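Effector EagT6 (Pseudomonas aeruginosa, PDB 1TU1) is essential for delivering the toxin Tse6 to target cells, acting as a homodimer that is needed to load the toxin onto VgrG1a. Local coordinates at residues N80-H84 against M136-P141; A85-Y91 against L102-E108. All coordinates share one frame; numbering follows the deposited sequence.

Interaction 1: residues N80-H84 against M136-P141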
loop_
_atom_site.group_PDB
_atom_site.type_symbol
_atom_site.label_atom_id
_atom_site.label_comp_id
_atom_site.label_asym_id
_atom_site.label_seq_id
_atom_site.Cartn_x
_atom_site.Cartn_y
_atom_site.Cartn_z
ATOM N N ASN A 80 22.898 10.291 -2.426
ATOM C CA ASN A 80 22.525 10.591 -1.074
ATOM C C ASN A 80 21.201 11.345 -1.072
ATOM O O ASN A 80 21.080 12.369 -1.746
ATOM C CB ASN A 80 23.600 11.470 -0.446
ATOM C CG ASN A 80 23.274 11.841 0.969
ATOM O OD1 ASN A 80 22.412 12.676 1.211
ATOM N ND2 ASN A 80 23.966 11.213 1.930
ATOM N N ILE A 81 20.234 10.871 -0.285
ATOM C CA ILE A 81 18.951 11.556 -0.135
ATOM C C ILE A 81 18.777 11.945 1.313
ATOM O O ILE A 81 18.490 11.095 2.161
ATOM C CB ILE A 81 17.796 10.642 -0.633
ATOM C CG1 ILE A 81 17.935 10.426 -2.140
ATOM C CG2 ILE A 81 16.424 11.255 -0.293
ATOM C CD1 ILE A 81 17.018 9.390 -2.710
ATOM N N HIS A 82 18.995 13.222 1.607
ATOM C CA HIS A 82 18.868 13.748 2.968
ATOM C C HIS A 82 19.606 12.875 3.979
ATOM O O HIS A 82 19.078 12.535 5.041
ATOM C CB HIS A 82 17.405 13.886 3.388
ATOM C CG HIS A 82 16.623 14.835 2.539
ATOM N ND1 HIS A 82 16.628 16.202 2.747
ATOM C CD2 HIS A 82 15.793 14.617 1.492
ATOM C CE1 HIS A 82 15.837 16.782 1.861
ATOM N NE2 HIS A 82 15.323 15.842 1.084
ATOM N N GLY A 83 20.825 12.510 3.615
ATOM C CA GLY A 83 21.725 11.768 4.481
ATOM C C GLY A 83 21.568 10.278 4.376
ATOM O O GLY A 83 22.391 9.557 4.910
ATOM N N HIS A 84 20.501 9.810 3.718
ATOM C CA HIS A 84 20.254 8.392 3.530
ATOM C C HIS A 84 20.979 7.893 2.287
ATOM O O HIS A 84 20.878 8.478 1.217
ATOM C CB HIS A 84 18.760 8.102 3.373
ATOM C CG HIS A 84 17.937 8.433 4.571
ATOM N ND1 HIS A 84 17.913 9.691 5.144
ATOM C CD2 HIS A 84 17.133 7.653 5.329
ATOM C CE1 HIS A 84 17.115 9.665 6.198
ATOM N NE2 HIS A 84 16.633 8.441 6.334
ATOM N N MET A 136 10.545 12.847 -6.864
ATOM C CA MET A 136 11.665 12.224 -6.154
ATOM C C MET A 136 12.586 13.240 -5.495
ATOM O O MET A 136 13.194 12.953 -4.455
ATOM C CB MET A 136 12.491 11.352 -7.098
ATOM C CG MET A 136 11.904 9.987 -7.356
ATOM S SD MET A 136 11.595 9.018 -5.830
ATOM C CE MET A 136 13.220 8.970 -5.081
ATOM N N GLN A 137 12.664 14.435 -6.082
ATOM C CA GLN A 137 13.513 15.508 -5.565
ATOM C C GLN A 137 12.896 16.142 -4.338
ATOM O O GLN A 137 13.586 16.802 -3.555
ATOM C CB GLN A 137 13.810 16.549 -6.656
ATOM C CG GLN A 137 14.846 16.028 -7.634
ATOM C CD GLN A 137 15.307 17.051 -8.655
ATOM O OE1 GLN A 137 14.551 17.946 -9.055
ATOM N NE2 GLN A 137 16.552 16.917 -9.085
ATOM N N THR A 138 11.600 15.925 -4.144
ATOM C CA THR A 138 10.932 16.372 -2.929
ATOM C C THR A 138 10.819 15.298 -1.851
ATOM O O THR A 138 10.344 15.599 -0.782
ATOM C CB THR A 138 9.496 16.861 -3.230
ATOM O OG1 THR A 138 8.678 15.752 -3.668
ATOM C CG2 THR A 138 9.489 17.872 -4.370
ATOM N N LEU A 139 11.195 14.052 -2.132
ATOM C CA LEU A 139 11.065 12.992 -1.116
ATOM C C LEU A 139 11.992 13.245 0.082
ATOM O O LEU A 139 13.213 13.237 -0.069
ATOM C CB LEU A 139 11.359 11.628 -1.707
ATOM C CG LEU A 139 10.974 10.403 -0.867
ATOM C CD1 LEU A 139 10.716 9.265 -1.797
ATOM C CD2 LEU A 139 12.089 10.017 0.113
ATOM N N VAL A 140 11.404 13.445 1.261
ATOM C CA VAL A 140 12.166 13.544 2.500
ATOM C C VAL A 140 11.921 12.330 3.389
ATOM O O VAL A 140 10.819 12.156 3.919
ATOM C CB VAL A 140 11.845 14.848 3.246
ATOM C CG1 VAL A 140 12.705 14.997 4.500
ATOM C CG2 VAL A 140 12.017 16.035 2.306
ATOM N N PRO A 141 12.927 11.465 3.554
ATOM C CA PRO A 141 12.786 10.344 4.488
ATOM C C PRO A 141 12.468 10.844 5.893
ATOM O O PRO A 141 12.934 11.913 6.313
ATOM C CB PRO A 141 14.152 9.636 4.413
ATOM C CG PRO A 141 14.718 10.025 3.101
ATOM C CD PRO A 141 14.220 11.418 2.848
HETATM O O HOH W 1 13.966 17.181 -0.787
#

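Interaction 2: residues A85-Y91 against L102-E108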
loop_
_atom_site.group_PDB
_atom_site.type_symbol
_atom_site.label_atom_id
_atom_site.label_comp_id
_atom_site.label_asym_id
_atom_site.label_seq_id
_atom_site.Cartn_x
_atom_site.Cartn_y
_atom_site.Cartn_z
ATOM N N ALA A 85 21.692 6.786 2.422
ATOM C CA ALA A 85 22.270 6.115 1.273
ATOM C C ALA A 85 21.166 5.601 0.326
ATOM O O ALA A 85 20.181 4.993 0.754
ATOM C CB ALA A 85 23.140 4.952 1.722
ATOM N N ALA A 86 21.383 5.799 -0.963
ATOM C CA ALA A 86 20.428 5.379 -1.958
ATOM C C ALA A 86 21.132 4.946 -3.237
ATOM O O ALA A 86 22.227 5.397 -3.532
ATOM C CB ALA A 86 19.470 6.532 -2.232
ATOM N N VAL A 87 20.502 4.047 -3.972
ATOM C CA VAL A 87 20.964 3.663 -5.298
ATOM C C VAL A 87 19.789 3.762 -6.281
ATOM O O VAL A 87 18.716 3.200 -6.022
ATOM C CB VAL A 87 21.517 2.245 -5.301
ATOM C CG1 VAL A 87 21.905 1.791 -6.735
ATOM C CG2 VAL A 87 22.721 2.128 -4.357
ATOM N N LEU A 88 19.996 4.486 -7.383
ATOM C CA LEU A 88 19.098 4.460 -8.548
ATOM C C LEU A 88 19.605 3.490 -9.604
ATOM O O LEU A 88 20.785 3.565 -10.042
ATOM C CB LEU A 88 18.931 5.865 -9.141
ATOM C CG LEU A 88 18.257 5.996 -10.522
ATOM C CD1 LEU A 88 16.844 5.460 -10.499
ATOM C CD2 LEU A 88 18.222 7.440 -10.943
ATOM N N LEU A 89 18.732 2.570 -10.007
ATOM C CA LEU A 89 18.993 1.648 -11.090
ATOM C C LEU A 89 17.997 1.881 -12.211
ATOM O O LEU A 89 16.785 1.663 -12.013
ATOM C CB LEU A 89 18.824 0.213 -10.642
ATOM C CG LEU A 89 19.739 -0.304 -9.542
ATOM C CD1 LEU A 89 19.311 -1.704 -9.229
ATOM C CD2 LEU A 89 21.221 -0.258 -9.980
ATOM N N ASP A 90 18.502 2.320 -13.367
ATOM C CA ASP A 90 17.722 2.402 -14.596
ATOM C C ASP A 90 17.941 1.136 -15.363
ATOM O O ASP A 90 19.071 0.810 -15.731
ATOM C CB ASP A 90 18.149 3.588 -15.435
ATOM C CG ASP A 90 17.872 4.888 -14.754
ATOM O OD1 ASP A 90 16.928 4.932 -13.927
ATOM O OD2 ASP A 90 18.540 5.919 -14.946
ATOM N N TYR A 91 16.870 0.379 -15.563
ATOM C CA TYR A 91 16.970 -0.869 -16.286
ATOM C C TYR A 91 15.710 -1.222 -17.056
ATOM O O TYR A 91 14.645 -0.652 -16.822
ATOM C CB TYR A 91 17.362 -2.004 -15.364
ATOM C CG TYR A 91 16.386 -2.417 -14.259
ATOM C CD1 TYR A 91 15.487 -3.473 -14.449
ATOM C CD2 TYR A 91 16.447 -1.832 -12.989
ATOM C CE1 TYR A 91 14.640 -3.890 -13.438
ATOM C CE2 TYR A 91 15.608 -2.238 -11.966
ATOM C CZ TYR A 91 14.708 -3.263 -12.185
ATOM O OH TYR A 91 13.881 -3.678 -11.166
ATOM N N LEU A 102 12.337 0.720 -16.320
ATOM C CA LEU A 102 12.220 0.995 -14.892
ATOM C C LEU A 102 13.273 1.988 -14.410
ATOM O O LEU A 102 14.439 1.929 -14.814
ATOM C CB LEU A 102 12.362 -0.308 -14.122
ATOM C CG LEU A 102 11.038 -1.030 -13.860
ATOM C CD1 LEU A 102 10.394 -1.546 -15.157
ATOM C CD2 LEU A 102 11.267 -2.162 -12.914
ATOM N N ARG A 103 12.855 2.912 -13.557
ATOM C CA ARG A 103 13.765 3.724 -12.770
ATOM C C ARG A 103 13.417 3.457 -11.303
ATOM O O ARG A 103 12.369 3.913 -10.809
ATOM C CB ARG A 103 13.620 5.193 -13.128
ATOM C CG ARG A 103 13.732 5.451 -14.654
ATOM C CD ARG A 103 14.155 6.851 -15.016
ATOM N NE ARG A 103 15.567 7.096 -14.763
ATOM C CZ ARG A 103 16.173 8.260 -14.979
ATOM N NH1 ARG A 103 15.494 9.310 -15.408
ATOM N NH2 ARG A 103 17.465 8.402 -14.714
ATOM N N GLN A 104 14.287 2.694 -10.644
ATOM C CA GLN A 104 14.049 2.105 -9.330
ATOM C C GLN A 104 15.069 2.622 -8.304
ATOM O O GLN A 104 16.277 2.446 -8.477
ATOM C CB GLN A 104 14.120 0.590 -9.443
ATOM C CG GLN A 104 13.585 -0.172 -8.255
ATOM C CD GLN A 104 13.312 -1.620 -8.564
ATOM O OE1 GLN A 104 14.216 -2.364 -8.949
ATOM N NE2 GLN A 104 12.051 -2.029 -8.425
ATOM N N VAL A 105 14.596 3.308 -7.273
ATOM C CA VAL A 105 15.468 3.875 -6.251
ATOM C C VAL A 105 15.336 3.065 -4.949
ATOM O O VAL A 105 14.229 2.824 -4.449
ATOM C CB VAL A 105 15.143 5.322 -5.988
ATOM C CG1 VAL A 105 16.080 5.924 -4.903
ATOM C CG2 VAL A 105 15.228 6.164 -7.291
ATOM N N PHE A 106 16.468 2.629 -4.417
ATOM C CA PHE A 106 16.493 1.939 -3.140
ATOM C C PHE A 106 17.038 2.912 -2.140
ATOM O O PHE A 106 18.125 3.476 -2.354
ATOM C CB PHE A 106 17.390 0.720 -3.229
ATOM C CG PHE A 106 16.950 -0.287 -4.226
ATOM C CD1 PHE A 106 16.234 -1.400 -3.821
ATOM C CD2 PHE A 106 17.244 -0.137 -5.576
ATOM C CE1 PHE A 106 15.828 -2.366 -4.736
ATOM C CE2 PHE A 106 16.841 -1.111 -6.514
ATOM C CZ PHE A 106 16.125 -2.220 -6.093
ATOM N N ILE A 107 16.285 3.158 -1.063
ATOM C CA ILE A 107 16.697 4.106 -0.041
ATOM C C ILE A 107 16.873 3.364 1.273
ATOM O O ILE A 107 15.925 2.825 1.828
ATOM C CB ILE A 107 15.678 5.250 0.148
ATOM C CG1 ILE A 107 15.320 5.899 -1.196
ATOM C CG2 ILE A 107 16.222 6.277 1.166
ATOM C CD1 ILE A 107 14.249 6.956 -1.089
ATOM N N GLU A 108 18.107 3.334 1.763
ATOM C CA GLU A 108 18.405 2.675 3.022
ATOM C C GLU A 108 17.613 3.335 4.148
ATOM O O GLU A 108 17.709 4.514 4.354
ATOM C CB GLU A 108 19.896 2.762 3.379
ATOM C CG GLU A 108 20.196 1.804 4.525
ATOM C CD GLU A 108 21.654 1.798 4.990
ATOM O OE1 GLU A 108 22.389 2.801 4.786
ATOM O OE2 GLU A 108 22.013 0.761 5.571
HETATM O O HOH W 2 21.867 5.403 4.962
#

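Interaction 1: residues N80-H84 against M136-P141
A type I' beta turn, I81 to H84, joins strand 72-81 to strand 84-95 and rests its I81, H82 and H84 side chains on the segment that leaves helix 125-137 and becomes strand 140-141. P141 lies at the middle of this contact. Its CB sits over the face of the H84 imidazole, 3.5 Å from the ring centroid and 17° off the normal, a CH-pi contact displaced toward the ring's rim. Its CD meets I81 CG2 at 3.8 Å. A proline suits the place: its compact ring offers one flank to an aromatic face and another to an aliphatic branch. I81 points its CG2 anti to the backbone N, which carries that methyl to P141, while the CG1 arm ends at CD1, loosely against M136 CE.

H82 crosses V140 at about a right angle. V140 CG1 stands almost exactly above the centre of the imidazole, 4.2 Å from the centroid, and the beta-branch brings CG2 over the same face at NE2. In the ring plane, a water lies 2.7 Å from H82 NE2 and donates to Q137 O, so a polar bridge reaches the Q137 backbone. The turn is braced from within. N80 OD1 accepts from G83 N at 2.9 Å, an Asx motif; H82 and G83 both take the turn's positive phi, which glycine adopts easily.

V140 and P141 also pair antiparallel with a strand of the second subunit, and L139 packs on A11 of that subunit, so the turn leans on a segment that takes part in the dimer interface. The H84 ring is steadied: ND1 donates to H82 O at 3.1 Å, with the oxygen in the ring plane but the nitrogen well above the H82 carbonyl plane.

Interaction 2: residues A85-Y91 against L102-E108
The beta hairpin of strands 84-95 and 98-107 lies within the antiparallel sheet, and A85-Y91 and L102-E108 are its paired arms. Hydrogen-bonded pairs V87-F106, L89-Q104 and Y91-L102 alternate with non-hydrogen-bonded ones, sending side chains to opposite faces.

On the face of A86, L88 and D90, the small A86 touches I107 CG1 with its CB at 4.3 Å. L88 lays CD1 against V105 CG2 at 3.7 Å, branch to branch, and rests CD2 by the R103 guanidinium; W132 of helix 125-137 covers both L88 and R103. R103 bends at chi3 (74°) and grips D90 side-on: NE reaches OD1 at 2.7 Å in the guanidinium plane, though from above the carboxylate, while NH2 takes OD2. This buried charge is shared further, since W77 NE1 donates to D90 OD2 and E129 pairs with R103 NH1.

On the face of V87, L89 and Y91, L89 CD1 fits obliquely against F106 CE2 at 3.7 Å, under L61 and Q60 of helix 53-67. Y91 holds CG between its backbone N and carbonyl carbon (chi1 65°), which swings the ring over the neighbouring strand. L102 CB then fills the space over the ring's centre, 4.2 Å from the centroid. An extended Q104, its amide rotation steadied by NE2 bonding to T117 OG1, meets the far edge of that ring, where Y91 OH donates to Q104 OE1 at 2.6 Å from above the amide plane.

Interaction 2 is core: two neighbouring strands are zipped by backbone hydrogen bonds, and the polar groups there, D90 with R103 and Y91 with Q104, find partners across the pair. Interaction 1 lies nearer the surface and the second subunit, where a turn meets the last part of helix 125-137 and the strand that follows through CH-pi and apolar touches, with one water bridging the two sides. They share the sheet, since the 81-84 turn leads straight into strand 84-95. They also touch directly: I81 CD1 packs on A86 CB at 3.8 Å, and I107 receives both H84 and L139. Helix 125-137 serves both contacts: its M136 belongs to interaction 1 and also packs on V105 of interaction 2.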